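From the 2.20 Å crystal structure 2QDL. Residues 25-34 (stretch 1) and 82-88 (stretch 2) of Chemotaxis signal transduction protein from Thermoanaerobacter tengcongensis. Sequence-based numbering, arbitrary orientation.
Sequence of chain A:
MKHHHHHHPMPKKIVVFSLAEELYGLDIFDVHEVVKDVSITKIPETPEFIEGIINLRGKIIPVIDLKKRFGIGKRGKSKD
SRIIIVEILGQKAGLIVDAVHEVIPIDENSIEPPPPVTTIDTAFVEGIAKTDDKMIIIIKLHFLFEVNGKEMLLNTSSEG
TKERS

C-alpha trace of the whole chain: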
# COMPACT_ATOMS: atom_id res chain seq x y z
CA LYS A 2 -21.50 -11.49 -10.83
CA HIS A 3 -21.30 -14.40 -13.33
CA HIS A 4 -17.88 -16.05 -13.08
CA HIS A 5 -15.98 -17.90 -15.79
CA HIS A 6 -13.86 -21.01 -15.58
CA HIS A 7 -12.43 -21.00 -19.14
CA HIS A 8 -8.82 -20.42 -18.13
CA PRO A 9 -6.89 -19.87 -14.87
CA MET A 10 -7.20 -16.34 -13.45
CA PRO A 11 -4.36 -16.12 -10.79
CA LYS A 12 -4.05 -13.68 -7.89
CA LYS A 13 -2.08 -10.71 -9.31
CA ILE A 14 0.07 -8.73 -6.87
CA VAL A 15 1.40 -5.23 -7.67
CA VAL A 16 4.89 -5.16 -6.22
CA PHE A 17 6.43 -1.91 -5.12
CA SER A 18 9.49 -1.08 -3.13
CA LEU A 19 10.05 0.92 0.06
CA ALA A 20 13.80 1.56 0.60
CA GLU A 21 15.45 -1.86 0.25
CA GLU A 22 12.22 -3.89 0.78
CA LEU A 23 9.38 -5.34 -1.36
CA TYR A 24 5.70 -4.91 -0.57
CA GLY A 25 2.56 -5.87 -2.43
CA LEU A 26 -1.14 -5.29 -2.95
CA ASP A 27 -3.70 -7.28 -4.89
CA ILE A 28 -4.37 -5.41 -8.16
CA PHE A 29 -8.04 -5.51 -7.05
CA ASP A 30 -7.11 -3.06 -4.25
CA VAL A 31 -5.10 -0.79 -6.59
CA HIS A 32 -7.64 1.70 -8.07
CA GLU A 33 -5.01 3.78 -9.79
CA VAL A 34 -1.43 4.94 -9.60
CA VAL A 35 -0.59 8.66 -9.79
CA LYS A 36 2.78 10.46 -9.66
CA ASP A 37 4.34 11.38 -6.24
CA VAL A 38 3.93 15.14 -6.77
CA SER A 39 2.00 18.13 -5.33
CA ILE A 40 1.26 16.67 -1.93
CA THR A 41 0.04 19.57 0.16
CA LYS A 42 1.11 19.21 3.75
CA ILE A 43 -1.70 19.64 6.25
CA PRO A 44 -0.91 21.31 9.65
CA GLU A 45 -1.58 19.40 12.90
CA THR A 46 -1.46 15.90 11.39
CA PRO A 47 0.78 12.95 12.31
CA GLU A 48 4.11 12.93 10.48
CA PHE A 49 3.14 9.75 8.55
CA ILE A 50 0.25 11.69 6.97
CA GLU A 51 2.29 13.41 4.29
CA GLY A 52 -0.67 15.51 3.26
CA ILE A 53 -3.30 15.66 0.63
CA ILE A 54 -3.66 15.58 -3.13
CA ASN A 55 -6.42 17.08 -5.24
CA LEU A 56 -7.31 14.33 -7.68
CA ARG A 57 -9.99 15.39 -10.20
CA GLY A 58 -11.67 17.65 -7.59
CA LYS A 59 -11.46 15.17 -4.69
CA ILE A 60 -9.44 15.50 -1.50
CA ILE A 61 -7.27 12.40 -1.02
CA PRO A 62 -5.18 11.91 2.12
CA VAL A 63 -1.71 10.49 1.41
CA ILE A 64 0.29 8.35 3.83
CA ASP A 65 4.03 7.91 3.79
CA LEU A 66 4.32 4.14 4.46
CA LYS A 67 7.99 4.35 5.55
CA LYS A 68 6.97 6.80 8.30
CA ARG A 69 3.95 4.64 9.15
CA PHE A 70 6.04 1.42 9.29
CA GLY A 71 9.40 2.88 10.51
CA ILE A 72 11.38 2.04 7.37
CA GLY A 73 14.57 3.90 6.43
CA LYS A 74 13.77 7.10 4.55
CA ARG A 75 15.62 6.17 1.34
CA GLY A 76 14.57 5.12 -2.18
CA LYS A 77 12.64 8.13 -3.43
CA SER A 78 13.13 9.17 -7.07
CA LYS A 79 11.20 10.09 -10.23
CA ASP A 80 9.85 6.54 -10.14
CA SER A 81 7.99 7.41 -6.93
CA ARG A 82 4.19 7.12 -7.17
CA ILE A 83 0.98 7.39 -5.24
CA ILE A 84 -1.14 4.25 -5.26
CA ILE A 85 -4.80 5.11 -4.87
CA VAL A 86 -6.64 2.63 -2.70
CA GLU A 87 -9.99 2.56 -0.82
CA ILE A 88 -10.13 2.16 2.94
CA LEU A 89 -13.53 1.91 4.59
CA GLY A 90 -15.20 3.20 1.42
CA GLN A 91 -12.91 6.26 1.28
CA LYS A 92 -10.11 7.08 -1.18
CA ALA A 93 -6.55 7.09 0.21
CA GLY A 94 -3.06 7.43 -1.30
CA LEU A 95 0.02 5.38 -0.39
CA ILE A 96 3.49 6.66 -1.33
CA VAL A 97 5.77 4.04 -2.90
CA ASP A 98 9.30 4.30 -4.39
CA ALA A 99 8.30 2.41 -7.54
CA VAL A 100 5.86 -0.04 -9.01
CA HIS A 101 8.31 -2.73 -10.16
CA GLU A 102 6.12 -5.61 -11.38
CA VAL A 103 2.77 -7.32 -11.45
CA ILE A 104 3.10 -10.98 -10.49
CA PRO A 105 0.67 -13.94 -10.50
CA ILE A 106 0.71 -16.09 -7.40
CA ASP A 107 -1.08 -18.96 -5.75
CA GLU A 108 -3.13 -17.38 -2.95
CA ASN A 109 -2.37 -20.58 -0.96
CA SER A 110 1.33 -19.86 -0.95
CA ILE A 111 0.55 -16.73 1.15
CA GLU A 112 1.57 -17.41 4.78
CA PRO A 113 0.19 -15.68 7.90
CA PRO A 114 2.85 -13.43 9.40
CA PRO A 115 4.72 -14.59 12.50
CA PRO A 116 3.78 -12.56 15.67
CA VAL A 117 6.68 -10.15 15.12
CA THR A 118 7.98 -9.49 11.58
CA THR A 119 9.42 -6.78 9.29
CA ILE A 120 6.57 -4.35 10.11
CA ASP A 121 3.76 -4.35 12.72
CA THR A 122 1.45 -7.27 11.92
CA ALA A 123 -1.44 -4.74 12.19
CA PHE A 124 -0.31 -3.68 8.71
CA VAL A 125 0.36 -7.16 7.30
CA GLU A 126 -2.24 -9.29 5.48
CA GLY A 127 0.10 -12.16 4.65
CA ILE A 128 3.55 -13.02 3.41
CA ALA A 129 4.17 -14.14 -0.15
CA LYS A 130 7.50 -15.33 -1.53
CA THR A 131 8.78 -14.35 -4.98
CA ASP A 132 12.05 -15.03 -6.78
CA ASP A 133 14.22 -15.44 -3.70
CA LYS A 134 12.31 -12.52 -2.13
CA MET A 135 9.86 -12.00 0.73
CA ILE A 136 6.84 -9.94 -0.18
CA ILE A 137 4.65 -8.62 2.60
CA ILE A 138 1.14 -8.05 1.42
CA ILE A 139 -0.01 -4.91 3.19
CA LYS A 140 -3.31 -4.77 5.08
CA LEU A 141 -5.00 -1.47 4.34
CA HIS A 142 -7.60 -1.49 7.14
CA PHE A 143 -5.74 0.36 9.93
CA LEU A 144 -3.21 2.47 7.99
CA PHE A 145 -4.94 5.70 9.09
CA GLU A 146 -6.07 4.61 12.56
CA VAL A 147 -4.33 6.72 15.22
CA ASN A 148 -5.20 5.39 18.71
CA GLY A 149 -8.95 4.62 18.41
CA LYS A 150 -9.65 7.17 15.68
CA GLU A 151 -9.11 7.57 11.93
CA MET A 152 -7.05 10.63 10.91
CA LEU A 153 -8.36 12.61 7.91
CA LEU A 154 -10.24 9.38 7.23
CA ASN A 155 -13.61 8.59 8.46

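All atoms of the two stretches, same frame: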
# COMPACT_ATOMS: atom_id res chain seq x y z
N GLY A 25 3.58 -5.71 -1.40
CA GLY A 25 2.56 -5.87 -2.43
C GLY A 25 1.12 -5.62 -2.05
O GLY A 25 0.74 -5.68 -0.88
N LEU A 26 0.31 -5.36 -3.08
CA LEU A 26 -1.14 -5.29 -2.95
C LEU A 26 -1.76 -6.07 -4.10
O LEU A 26 -1.22 -6.09 -5.21
CB LEU A 26 -1.63 -3.84 -3.00
CG LEU A 26 -1.39 -2.99 -1.77
CD1 LEU A 26 -1.58 -1.47 -2.07
CD2 LEU A 26 -2.29 -3.47 -0.59
N ASP A 27 -2.90 -6.70 -3.83
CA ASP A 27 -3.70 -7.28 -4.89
C ASP A 27 -4.09 -6.14 -5.82
O ASP A 27 -4.50 -5.08 -5.37
CB ASP A 27 -4.95 -7.98 -4.33
CG ASP A 27 -5.63 -8.90 -5.34
OD1 ASP A 27 -5.98 -8.46 -6.46
OD2 ASP A 27 -5.79 -10.09 -5.03
N ILE A 28 -3.92 -6.36 -7.13
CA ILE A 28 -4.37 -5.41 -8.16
C ILE A 28 -5.83 -4.96 -7.94
O ILE A 28 -6.18 -3.84 -8.28
CB ILE A 28 -4.14 -5.98 -9.61
CG1 ILE A 28 -4.49 -4.96 -10.69
CG2 ILE A 28 -4.99 -7.23 -9.86
CD1 ILE A 28 -3.71 -3.67 -10.65
N PHE A 29 -6.67 -5.83 -7.37
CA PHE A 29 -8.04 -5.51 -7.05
C PHE A 29 -8.13 -4.32 -6.09
O PHE A 29 -9.07 -3.54 -6.16
CB PHE A 29 -8.71 -6.73 -6.40
CG PHE A 29 -10.20 -6.54 -6.14
CD1 PHE A 29 -11.11 -6.65 -7.19
CD2 PHE A 29 -10.67 -6.24 -4.87
CE1 PHE A 29 -12.49 -6.46 -6.95
CE2 PHE A 29 -12.04 -6.07 -4.63
CZ PHE A 29 -12.94 -6.18 -5.68
N ASP A 30 -7.14 -4.18 -5.20
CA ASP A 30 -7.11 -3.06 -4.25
C ASP A 30 -6.43 -1.80 -4.78
O ASP A 30 -6.51 -0.74 -4.14
CB ASP A 30 -6.44 -3.50 -2.93
CG ASP A 30 -7.21 -4.65 -2.28
OD1 ASP A 30 -8.42 -4.53 -2.08
OD2 ASP A 30 -6.64 -5.71 -2.04
N VAL A 31 -5.76 -1.92 -5.93
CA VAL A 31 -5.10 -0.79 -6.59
C VAL A 31 -6.05 -0.11 -7.61
O VAL A 31 -6.21 -0.59 -8.74
CB VAL A 31 -3.76 -1.26 -7.29
CG1 VAL A 31 -3.11 -0.10 -8.11
CG2 VAL A 31 -2.76 -1.82 -6.25
N HIS A 32 -6.67 0.99 -7.22
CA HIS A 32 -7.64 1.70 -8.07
C HIS A 32 -6.94 2.49 -9.18
O HIS A 32 -7.40 2.55 -10.32
CB HIS A 32 -8.54 2.62 -7.23
CG HIS A 32 -9.54 1.89 -6.37
ND1 HIS A 32 -9.17 0.92 -5.45
CD2 HIS A 32 -10.89 1.99 -6.28
CE1 HIS A 32 -10.26 0.46 -4.85
NE2 HIS A 32 -11.31 1.08 -5.34
N GLU A 33 -5.83 3.09 -8.84
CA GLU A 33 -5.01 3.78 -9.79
C GLU A 33 -3.66 4.11 -9.17
O GLU A 33 -3.44 3.89 -7.97
CB GLU A 33 -5.71 5.03 -10.40
CG GLU A 33 -5.90 6.22 -9.55
CD GLU A 33 -6.84 7.28 -10.16
OE1 GLU A 33 -8.03 7.25 -9.82
OE2 GLU A 33 -6.39 8.13 -10.96
N VAL A 34 -2.75 4.58 -10.01
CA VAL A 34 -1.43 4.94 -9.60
C VAL A 34 -1.14 6.31 -10.20
O VAL A 34 -1.14 6.46 -11.43
CB VAL A 34 -0.37 3.94 -10.13
CG1 VAL A 34 0.99 4.33 -9.60
CG2 VAL A 34 -0.71 2.49 -9.74
N ARG A 82 5.60 7.00 -6.81
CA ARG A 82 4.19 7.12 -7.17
C ARG A 82 3.28 7.18 -5.95
O ARG A 82 3.70 6.95 -4.80
CB ARG A 82 3.77 5.89 -8.00
CG ARG A 82 4.49 5.74 -9.32
CD ARG A 82 4.00 6.79 -10.30
NE ARG A 82 4.52 6.55 -11.64
CZ ARG A 82 5.67 7.02 -12.11
NH1 ARG A 82 6.47 7.77 -11.34
NH2 ARG A 82 6.03 6.73 -13.35
N ILE A 83 2.02 7.47 -6.23
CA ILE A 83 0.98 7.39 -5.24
C ILE A 83 -0.07 6.40 -5.71
O ILE A 83 -0.79 6.65 -6.68
CB ILE A 83 0.28 8.77 -4.95
CG1 ILE A 83 1.31 9.80 -4.45
CG2 ILE A 83 -0.87 8.55 -3.96
CD1 ILE A 83 0.80 11.28 -4.47
N ILE A 84 -0.14 5.29 -4.99
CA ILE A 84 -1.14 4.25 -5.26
C ILE A 84 -2.43 4.63 -4.57
O ILE A 84 -2.48 4.78 -3.34
CB ILE A 84 -0.70 2.87 -4.74
CG1 ILE A 84 0.68 2.50 -5.35
CG2 ILE A 84 -1.75 1.83 -5.04
CD1 ILE A 84 1.23 1.19 -4.85
N ILE A 85 -3.47 4.80 -5.38
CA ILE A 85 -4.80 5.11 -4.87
C ILE A 85 -5.52 3.83 -4.49
O ILE A 85 -5.70 2.93 -5.32
CB ILE A 85 -5.64 5.95 -5.85
CG1 ILE A 85 -4.84 7.15 -6.39
CG2 ILE A 85 -7.04 6.34 -5.24
CD1 ILE A 85 -4.33 8.12 -5.35
N VAL A 86 -5.90 3.76 -3.23
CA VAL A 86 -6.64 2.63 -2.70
C VAL A 86 -7.97 3.14 -2.07
O VAL A 86 -8.29 4.33 -2.12
CB VAL A 86 -5.76 1.82 -1.66
CG1 VAL A 86 -4.43 1.37 -2.29
CG2 VAL A 86 -5.52 2.64 -0.39
N GLU A 87 -8.74 2.22 -1.49
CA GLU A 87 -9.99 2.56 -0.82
C GLU A 87 -9.98 1.87 0.53
O GLU A 87 -9.71 0.70 0.61
CB GLU A 87 -11.19 2.08 -1.64
CG GLU A 87 -12.50 2.36 -0.96
CD GLU A 87 -13.68 1.67 -1.64
OE1 GLU A 87 -13.91 0.44 -1.46
OE2 GLU A 87 -14.40 2.39 -2.35
N ILE A 88 -10.18 2.64 1.58
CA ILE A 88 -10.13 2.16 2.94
C ILE A 88 -11.42 2.65 3.57
O ILE A 88 -11.68 3.87 3.62
CB ILE A 88 -8.91 2.70 3.72
CG1 ILE A 88 -7.60 2.26 3.05
CG2 ILE A 88 -8.95 2.25 5.18
CD1 ILE A 88 -6.40 2.89 3.70
O HOH W 1 -8.45 -0.53 -2.23

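The contact between residues 25-34 and 82-88 rests on a short antiparallel pairing, to which an apolar cluster and one bridging water are added; together the two stretches bury 501 Å², both sides summed. Two backbone hydrogen bonds define the pairing. H32 N donates to I85 O at 2.9 Å with an N-H...O angle of 144°, and I85 N donates to E33 O at 2.7 Å with an angle of 156°. Both polar backbone groups of I85 are therefore engaged by the first stretch, the carbonyl by H32 and the amide by E33.

The CA spacings fit this register. E33 and I85 form a hydrogen-bonded pair, their CA atoms 5.1 Å apart, whereas V34 and I84 form a non-hydrogen-bonded pair in which CA of V34 and CA of I84 come to 4.4 Å. Two CA-H...O contacts supplement the amide bonds: I84 CA lies 3.6 Å from E33 O, with an angle of 136° at the hydrogen, and V34 CA lies 3.4 Å from I83 O, with an angle of 139°. E33 O thus faces both the amide of I85 and the CA of I84.

Side chains of paired residues share a face of the sheet. On the face carrying E33 and I85, CG of E33 packs 3.5 Å from CG1 of I85, so the aliphatic part of the glutamate covers the isoleucine while its carboxylate oxygens are hydrogen-bonded elsewhere in the structure. V34, whose CB lies on the same face as that of I84, reaches diagonally along the neighbouring strand: its CG1 is 3.6 Å from CB of R82, a contact with the aliphatic base of the arginine rather than its guanidinium.

A second apolar group forms where the first stretch folds back before the pairing. CD1 of L26 approaches CG1 of V86 at 4.0 Å and CG2 of I84 at 4.4 Å, and CG1 of V31 meets CG2 of I84 at 3.9 Å. I84 CG2 thus contacts side chains from both ends of the turn. That turn is held by D30 N to D27 O at 2.8 Å and V31 N to I28 O at 3.1 Å, while the side chain of D27 accepts from the backbone through F29 N to OD1 at 2.9 Å.

The H32 ring lies obliquely over the second strand, with CE1 3.7 Å from CB of E87 and ND1 4.1 Å from CA of V86. A weak hydrogen bond from H32 ND1 to D30 O, 3.4 Å long with an angle of 154°, ties the ring back to its own stretch.

Beyond the direct amide bonds, water 1 links the backbones. It donates to D30 O at 2.7 Å and accepts from E87 N at 2.9 Å, joining the two stretches where no direct hydrogen bond connects these groups. D30 O also sits 3.5 Å from CG1 of V86, so this carbonyl borders both the solvent bridge and the apolar cluster.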